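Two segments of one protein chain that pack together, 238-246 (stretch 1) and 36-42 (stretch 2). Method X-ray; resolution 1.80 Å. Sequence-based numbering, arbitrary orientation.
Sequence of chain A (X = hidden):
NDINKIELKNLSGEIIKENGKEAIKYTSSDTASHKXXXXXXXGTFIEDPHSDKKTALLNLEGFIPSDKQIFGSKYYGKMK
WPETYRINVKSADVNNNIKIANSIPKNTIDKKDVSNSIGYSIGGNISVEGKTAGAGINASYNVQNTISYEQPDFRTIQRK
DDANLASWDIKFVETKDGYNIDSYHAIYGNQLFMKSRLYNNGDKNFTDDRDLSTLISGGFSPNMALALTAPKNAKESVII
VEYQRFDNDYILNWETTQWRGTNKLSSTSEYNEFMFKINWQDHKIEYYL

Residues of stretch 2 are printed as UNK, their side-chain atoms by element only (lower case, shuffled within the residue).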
ATOM      1  N   VAL A 238      13.223  -5.059 -14.057  1.00 10.88           N
ATOM      2  CA  VAL A 238      12.106  -5.682 -13.389  1.00 10.70           C
ATOM      3  C   VAL A 238      11.638  -4.826 -12.231  1.00 10.40           C
ATOM      4  O   VAL A 238      12.446  -4.187 -11.576  1.00 10.76           O
ATOM      5  CB  VAL A 238      12.498  -7.104 -12.911  1.00 11.41           C
ATOM      6  CG1 VAL A 238      11.426  -7.733 -12.072  1.00 13.23           C
ATOM      7  CG2 VAL A 238      12.814  -8.004 -14.131  1.00 12.43           C
ATOM      8  N   ILE A 239      10.324  -4.805 -11.999  1.00 10.11           N
ATOM      9  CA  ILE A 239       9.751  -4.226 -10.781  1.00  9.88           C
ATOM     10  C   ILE A 239       9.061  -5.366 -10.024  1.00 10.69           C
ATOM     11  O   ILE A 239       8.295  -6.154 -10.614  1.00 11.17           O
ATOM     12  CB  ILE A 239       8.723  -3.091 -11.104  1.00 10.16           C
ATOM     13  CG1 ILE A 239       9.457  -1.829 -11.589  1.00  9.90           C
ATOM     14  CG2 ILE A 239       7.741  -2.817  -9.895  1.00  9.91           C
ATOM     15  CD1 ILE A 239      10.261  -1.078 -10.515  1.00 11.91           C
ATOM     16  N   ILE A 240       9.351  -5.459  -8.725  1.00 10.37           N
ATOM     17  CA  ILE A 240       8.720  -6.434  -7.848  1.00 10.26           C
ATOM     18  C   ILE A 240       7.827  -5.684  -6.872  1.00 10.02           C
ATOM     19  O   ILE A 240       8.282  -4.791  -6.163  1.00 10.19           O
ATOM     20  CB  ILE A 240       9.764  -7.277  -7.073  1.00 10.92           C
ATOM     21  CG1 ILE A 240      10.779  -7.905  -8.051  1.00 13.54           C
ATOM     22  CG2 ILE A 240       9.061  -8.354  -6.215  1.00 10.57           C
ATOM     23  CD1 ILE A 240      12.118  -8.238  -7.436  1.00 19.19           C
ATOM     24  N   VAL A 241       6.549  -6.038  -6.847  1.00  9.49           N
ATOM     25  CA  VAL A 241       5.591  -5.437  -5.907  1.00  9.46           C
ATOM     26  C   VAL A 241       5.365  -6.486  -4.827  1.00  9.52           C
ATOM     27  O   VAL A 241       4.917  -7.584  -5.151  1.00 10.57           O
ATOM     28  CB  VAL A 241       4.256  -5.156  -6.609  1.00  9.29           C
ATOM     29  CG1 VAL A 241       3.211  -4.613  -5.600  1.00  9.49           C
ATOM     30  CG2 VAL A 241       4.445  -4.127  -7.734  1.00  8.95           C
ATOM     31  N   GLU A 242       5.707  -6.165  -3.574  1.00  9.77           N
ATOM     32  CA  GLU A 242       5.559  -7.091  -2.442  1.00  9.49           C
ATOM     33  C   GLU A 242       4.509  -6.512  -1.519  1.00  9.13           C
ATOM     34  O   GLU A 242       4.591  -5.337  -1.137  1.00  9.51           O
ATOM     35  CB  GLU A 242       6.859  -7.288  -1.656  1.00 10.14           C
ATOM     36  CG  GLU A 242       8.050  -7.682  -2.507  1.00 11.42           C
ATOM     37  CD  GLU A 242       9.336  -7.748  -1.710  1.00 14.97           C
ATOM     38  OE1 GLU A 242       9.395  -7.236  -0.549  1.00 12.74           O
ATOM     39  OE2 GLU A 242      10.302  -8.327  -2.254  1.00 14.97           O
ATOM     40  N   TYR A 243       3.513  -7.328  -1.201  1.00  8.81           N
ATOM     41  CA  TYR A 243       2.466  -6.938  -0.272  1.00  8.20           C
ATOM     42  C   TYR A 243       2.554  -7.820   0.965  1.00  8.39           C
ATOM     43  O   TYR A 243       2.676  -9.043   0.865  1.00  8.16           O
ATOM     44  CB  TYR A 243       1.109  -7.213  -0.900  1.00  8.83           C
ATOM     45  CG  TYR A 243       0.678  -6.367  -2.047  1.00  7.99           C
ATOM     46  CD1 TYR A 243       1.098  -5.040  -2.209  1.00  9.96           C
ATOM     47  CD2 TYR A 243      -0.261  -6.879  -2.945  1.00  9.75           C
ATOM     48  CE1 TYR A 243       0.592  -4.253  -3.260  1.00 10.55           C
ATOM     49  CE2 TYR A 243      -0.768  -6.110  -3.975  1.00 10.81           C
ATOM     50  CZ  TYR A 243      -0.343  -4.819  -4.148  1.00 10.40           C
ATOM     51  OH  TYR A 243      -0.887  -4.114  -5.205  1.00 10.91           O
ATOM     52  N   GLN A 244       2.453  -7.200   2.131  1.00  8.77           N
ATOM     53  CA  GLN A 244       2.519  -7.926   3.393  1.00 10.10           C
ATOM     54  C   GLN A 244       1.448  -7.359   4.303  1.00 10.58           C
ATOM     55  O   GLN A 244       1.258  -6.145   4.360  1.00 11.62           O
ATOM     56  CB  GLN A 244       3.918  -7.729   3.961  1.00 11.22           C
ATOM     57  CG  GLN A 244       4.352  -8.663   5.035  1.00 17.85           C
ATOM     58  CD  GLN A 244       5.882  -8.749   5.055  1.00 21.28           C
ATOM     59  OE1 GLN A 244       6.573  -7.969   4.391  1.00 27.32           O
ATOM     60  NE2 GLN A 244       6.398  -9.689   5.785  1.00 23.43           N
ATOM     61  N   ARG A 245       0.722  -8.226   5.006  1.00  9.75           N
ATOM     62  CA  ARG A 245      -0.302  -7.746   5.905  1.00  8.76           C
ATOM     63  C   ARG A 245      -0.018  -8.333   7.280  1.00  8.88           C
ATOM     64  O   ARG A 245      -0.006  -9.552   7.427  1.00  9.98           O
ATOM     65  CB  ARG A 245      -1.691  -8.165   5.404  1.00  9.66           C
ATOM     66  CG  ARG A 245      -2.831  -7.436   6.145  1.00  8.63           C
ATOM     67  CD  ARG A 245      -4.214  -8.071   5.942  1.00  9.34           C
ATOM     68  NE  ARG A 245      -4.241  -9.433   6.485  1.00 10.80           N
ATOM     69  CZ  ARG A 245      -4.581 -10.510   5.784  1.00 10.42           C
ATOM     70  NH1 ARG A 245      -5.016 -10.396   4.522  1.00  9.77           N
ATOM     71  NH2 ARG A 245      -4.529 -11.706   6.363  1.00 10.94           N
ATOM     72  N   PHE A 246       0.258  -7.473   8.255  1.00  8.42           N
ATOM     73  CA  PHE A 246       0.580  -7.918   9.616  1.00  8.96           C
ATOM     74  C   PHE A 246      -0.693  -7.874  10.420  1.00  8.90           C
ATOM     75  O   PHE A 246      -1.274  -6.800  10.613  1.00  9.56           O
ATOM     76  CB  PHE A 246       1.633  -7.022  10.248  1.00  9.07           C
ATOM     77  CG  PHE A 246       2.963  -7.062   9.525  1.00 11.37           C
ATOM     78  CD1 PHE A 246       3.848  -8.113   9.758  1.00 15.77           C
ATOM     79  CD2 PHE A 246       3.318  -6.072   8.621  1.00 13.06           C
ATOM     80  CE1 PHE A 246       5.091  -8.171   9.093  1.00 17.25           C
ATOM     81  CE2 PHE A 246       4.545  -6.115   7.964  1.00 14.74           C
ATOM     82  CZ  PHE A 246       5.431  -7.173   8.203  1.00 16.59           C
ATOM     83  N   UNK A  36      -7.432 -12.670  -4.208  1.00 12.66           N
ATOM     84  CA  UNK A  36      -8.068 -11.394  -3.930  1.00 12.86           C
ATOM     85  C   UNK A  36      -7.089 -10.251  -3.754  1.00 12.55           C
ATOM     86  O   UNK A  36      -7.506  -9.094  -3.628  1.00 14.11           O
ATOM     87  N   UNK A  37      -5.788 -10.571  -3.732  1.00 11.26           N
ATOM     88  CA  UNK A  37      -4.738  -9.571  -3.689  1.00  9.58           C
ATOM     89  C   UNK A  37      -4.437  -9.185  -5.123  1.00  9.60           C
ATOM     90  O   UNK A  37      -4.233 -10.057  -5.956  1.00  8.80           O
ATOM     91  n   UNK A  37      -4.453 -11.632   0.212  1.00  8.51           N
ATOM     92  c   UNK A  37      -3.465 -10.154  -3.054  1.00  9.09           C
ATOM     93  c   UNK A  37      -3.315 -10.967   0.607  1.00 11.16           C
ATOM     94  c   UNK A  37      -3.647 -10.611  -1.632  1.00  8.99           C
ATOM     95  c   UNK A  37      -4.642 -11.418  -1.133  1.00  8.84           C
ATOM     96  c   UNK A  37      -2.705 -10.892   1.865  1.00 10.60           C
ATOM     97  c   UNK A  37      -0.982  -9.506   0.846  1.00  9.13           C
ATOM     98  c   UNK A  37      -2.782 -10.315  -0.534  1.00  9.59           C
ATOM     99  c   UNK A  37      -1.605  -9.573  -0.407  1.00  9.58           C
ATOM    100  c   UNK A  37      -1.545 -10.161   1.967  1.00  8.86           C
ATOM    101  N   UNK A  38      -4.411  -7.881  -5.400  1.00  9.05           N
ATOM    102  CA  UNK A  38      -4.345  -7.392  -6.785  1.00  9.08           C
ATOM    103  C   UNK A  38      -3.245  -6.360  -6.969  1.00  9.03           C
ATOM    104  O   UNK A  38      -3.050  -5.505  -6.117  1.00  9.40           O
ATOM    105  c   UNK A  38      -5.676  -6.737  -7.160  1.00  9.67           C
ATOM    106  c   UNK A  38      -8.173  -6.914  -7.345  1.00 21.25           C
ATOM    107  c   UNK A  38      -9.391  -7.802  -7.049  1.00 25.24           C
ATOM    108  c   UNK A  38      -6.865  -7.649  -7.009  1.00 14.19           C
ATOM    109  n   UNK A  38      -9.482  -8.083  -5.576  1.00 27.02           N
ATOM    110  N   UNK A  39      -2.540  -6.429  -8.092  1.00  8.32           N
ATOM    111  CA  UNK A  39      -1.554  -5.406  -8.453  1.00  8.78           C
ATOM    112  C   UNK A  39      -1.717  -5.056  -9.909  1.00  9.44           C
ATOM    113  O   UNK A  39      -1.599  -5.942 -10.790  1.00  9.48           O
ATOM    114  c   UNK A  39      -0.153  -5.898  -8.213  1.00  9.69           C
ATOM    115  N   UNK A  40      -1.956  -3.763 -10.160  1.00  8.87           N
ATOM    116  CA  UNK A  40      -1.953  -3.233 -11.517  1.00  9.15           C
ATOM    117  C   UNK A  40      -0.817  -2.239 -11.602  1.00  8.69           C
ATOM    118  O   UNK A  40      -0.777  -1.278 -10.826  1.00  8.11           O
ATOM    119  c   UNK A  40      -3.215  -1.844 -13.238  1.00 10.06           C
ATOM    120  c   UNK A  40      -3.283  -2.527 -11.848  1.00  9.92           C
ATOM    121  o   UNK A  40      -4.340  -3.498 -11.865  1.00 11.09           O
ATOM    122  N   UNK A  41       0.102  -2.478 -12.531  1.00  8.75           N
ATOM    123  CA  UNK A  41       1.255  -1.585 -12.719  1.00  9.09           C
ATOM    124  C   UNK A  41       1.134  -0.939 -14.092  1.00  9.70           C
ATOM    125  O   UNK A  41       1.119  -1.637 -15.120  1.00  9.44           O
ATOM    126  c   UNK A  41       3.841  -1.471 -12.544  1.00 10.61           C
ATOM    127  c   UNK A  41       3.857  -0.588 -11.286  1.00  9.64           C
ATOM    128  c   UNK A  41       2.586  -2.353 -12.595  1.00  9.25           C
ATOM    129  c   UNK A  41       5.081  -2.335 -12.581  1.00 10.62           C
ATOM    130  N   UNK A  42       1.007   0.388 -14.105  1.00 10.82           N
ATOM    131  CA  UNK A  42       0.840   1.135 -15.351  1.00 11.75           C
ATOM    132  C   UNK A  42       2.038   2.030 -15.527  1.00 12.65           C
ATOM    133  O   UNK A  42       2.599   2.536 -14.548  1.00 12.56           O
ATOM    134  o   UNK A  42      -1.545   1.170 -15.068  1.00 16.71           O
ATOM    135  c   UNK A  42      -0.430   1.999 -15.336  1.00 12.86           C
TER
HETATM  136  O   HOH W   1      -5.767 -12.793   2.637  1.00 12.43           O

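Position 36 carries no side-chain atoms, and nothing of stretch 1 lies near it. Its phi/psi of 91/-7 would jam a CB against the carbonyl O of the residue before, so the backbone alone calls for glycine: G36.

Position 37 has one carbon leading into fused five- and six-membered rings that hold eight carbons and one nitrogen. The CA-to-CB bond points toward stretch 1, and a six-ring carbon comes within 3.6 Å of Y243 CB, which lies at the edge of the ring system. A fused bicycle with a single nitrogen is an indole, hence W37. Its CZ3 is the atom 3.6 Å from Y243 CB, while CZ2 lies 3.6 Å from R245 NH1, the guanidinium meeting the indole obliquely. On its polar side, NE1 donates to a water at 3.0 Å from NE1, and the same water accepts from R245 NH1, 3.1 Å from NH1, bridging the two side chains.

Position 38 shows four carbons in a row ending in nitrogen, an unbranched chain whose CA-to-CB bond points away from stretch 1; this is K38. Its NZ turns back along its own stretch and donates to G36 O, with NZ and O 3.0 Å apart. The contact with stretch 1 is made by the backbone: Y243 OH donates a hydrogen bond to K38 O, 2.7 Å between OH and O, with the acceptor near the plane of the tyrosine ring.

Position 39 has a single carbon, CB, which points toward stretch 1 and lies 3.6 Å from Y243 OH, 4.2 Å from Y243 CZ and 4.4 Å from V241 CG1; this is A39.

Position 40 has one carbon carrying an oxygen and a second carbon, a beta-branched hydroxyl side chain that points away and makes no contact with stretch 1: T40.

Position 41 has four carbons forked at the second. It points toward stretch 1, and one fork end packs against I239 CG2, which identifies L41, with chi1 t and chi2 p; its CD2 is the atom 3.8 Å from I239 CG2.

Position 42 has one carbon then one oxygen, out of reach of stretch 1, giving S42.

The strands run at 152° between their N-to-C directions, with axes 9.1 Å apart at closest approach, so side chains fill the gap. Alternating residues 37, 39 and 41 meet 239, 241, 243 and 245; the two stretches together bury 403 Å². Apolar packing extends from L41 to W37; the tyrosine hydroxyl, whose OH lies 3.6 Å from both A39 CA and A39 CB, ties this layer to the opposing backbone through K38 O.

Stretch 2, residues 36-42: GWKATLS
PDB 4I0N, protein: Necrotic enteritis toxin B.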